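Cupin 2, conserved barrel domain protein (Novosphingobium aromaticivorans DSM 12444, PDB 3ES1) is of unknown function but folds as a cupin-type beta barrel and assembles as a pair of identical subunits. Local coordinates at residues Gly20-Ala23 with His24-Val28. Sequence-based numbering, arbitrary orientation.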
# COMPACT_ATOMS: atom_id res chain seq x y z
N GLY A 20 2.32 3.61 17.66
CA GLY A 20 3.34 2.88 18.43
C GLY A 20 2.83 2.52 19.80
O GLY A 20 1.66 2.75 20.11
N HIS A 21 3.73 2.00 20.62
CA HIS A 21 3.42 1.61 22.02
C HIS A 21 4.24 2.44 22.97
O HIS A 21 5.39 2.79 22.67
CB HIS A 21 3.74 0.13 22.24
CG HIS A 21 2.82 -0.80 21.54
ND1 HIS A 21 3.08 -1.28 20.28
CD2 HIS A 21 1.61 -1.29 21.89
CE1 HIS A 21 2.07 -2.04 19.89
NE2 HIS A 21 1.16 -2.07 20.85
N ASP A 22 3.63 2.78 24.09
CA ASP A 22 4.32 3.54 25.13
C ASP A 22 4.95 2.61 26.15
O ASP A 22 4.96 1.38 25.98
CB ASP A 22 3.43 4.65 25.75
CG ASP A 22 2.31 4.10 26.63
OD1 ASP A 22 2.36 2.89 26.88
OD2 ASP A 22 1.43 4.88 27.07
N ALA A 23 5.49 3.20 27.21
CA ALA A 23 6.27 2.42 28.19
C ALA A 23 5.36 1.54 28.99
O ALA A 23 5.81 0.68 29.72
CB ALA A 23 7.05 3.34 29.13
N HIS A 24 4.06 1.76 28.83
CA HIS A 24 3.03 1.03 29.58
C HIS A 24 2.39 0.01 28.71
O HIS A 24 1.47 -0.66 29.14
CB HIS A 24 1.97 1.98 30.13
CG HIS A 24 2.54 2.99 31.04
ND1 HIS A 24 2.84 2.71 32.35
CD2 HIS A 24 2.96 4.26 30.81
CE1 HIS A 24 3.40 3.78 32.91
NE2 HIS A 24 3.48 4.73 31.99
N GLY A 25 2.91 -0.13 27.50
CA GLY A 25 2.43 -1.15 26.56
C GLY A 25 1.10 -0.77 25.93
O GLY A 25 0.37 -1.61 25.40
N ARG A 26 0.77 0.51 26.03
CA ARG A 26 -0.44 1.08 25.40
C ARG A 26 -0.20 1.59 23.97
O ARG A 26 0.87 2.15 23.64
CB ARG A 26 -1.03 2.20 26.27
CG ARG A 26 -1.30 1.78 27.74
CD ARG A 26 -1.97 0.44 27.85
NE ARG A 26 -3.39 0.60 27.70
CZ ARG A 26 -4.25 -0.38 27.49
NH1 ARG A 26 -3.85 -1.64 27.43
NH2 ARG A 26 -5.54 -0.10 27.34
N ALA A 27 -1.22 1.41 23.15
CA ALA A 27 -1.23 1.92 21.76
C ALA A 27 -1.55 3.41 21.77
O ALA A 27 -2.58 3.87 22.28
CB ALA A 27 -2.18 1.13 20.85
N VAL A 28 -0.59 4.15 21.25
CA VAL A 28 -0.60 5.60 21.21
C VAL A 28 -0.18 6.10 19.84
O VAL A 28 0.31 5.33 19.01
CB VAL A 28 0.39 6.18 22.26
CG1 VAL A 28 0.12 5.63 23.62
CG2 VAL A 28 1.85 5.88 21.89
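A chi1 of 71° sets the Asp22 carboxylate between its own backbone N and carbonyl carbon and tucks it over the turn that follows, where OD1 meets the backbone of His24 and Arg26. His24 N donates to Asp22 OD1 at 2.8 Å and Arg26 N to the same oxygen at 3.0 Å. The two N-H groups arrive from opposite faces of the carboxylate plane, both well out of it, so a single oxygen ties together two amides of the returning chain. The bond from His24 N to Asp22 OD1 closes an Asx turn. It is superposed on a type I beta turn, Asp22 to Gly25, whose closing bond from Gly25 N to Asp22 O (3.0 Å) enters from above the carbonyl plane. Gly25, with its positive phi of 76°, takes the left-handed position of a G1 beta bulge, in which Gly25 and Arg26 both face Asp22, making this a 3:5 hairpin. Asp22 N then donates to Arg26 O, lying in that carbonyl's plane, at 2.9 Å; this leaves Asp22 held through its amide, its carbonyl and its carboxylate. Val28 CG1 lies 3.8 Å from Asp22 OD2, the two side chains crossing at nearly a right angle. Beyond the loop the strands pair regularly: Gly20 and Val28 exchange two backbone hydrogen bonds, N to O each way, while His21 and Ala27 form the next, non-hydrogen-bonded pair. The Arg26 guanidinium turns away to a salt bridge with Asp116 of the second subunit, and the His21 ring stacks on Tyr157 of that subunit. This loop thus closes the hairpin of strands 14-21 and 27-39, at one margin of the chain's large antiparallel sheet, with its flank, through His21, Arg26 and Ala27, against the second subunit.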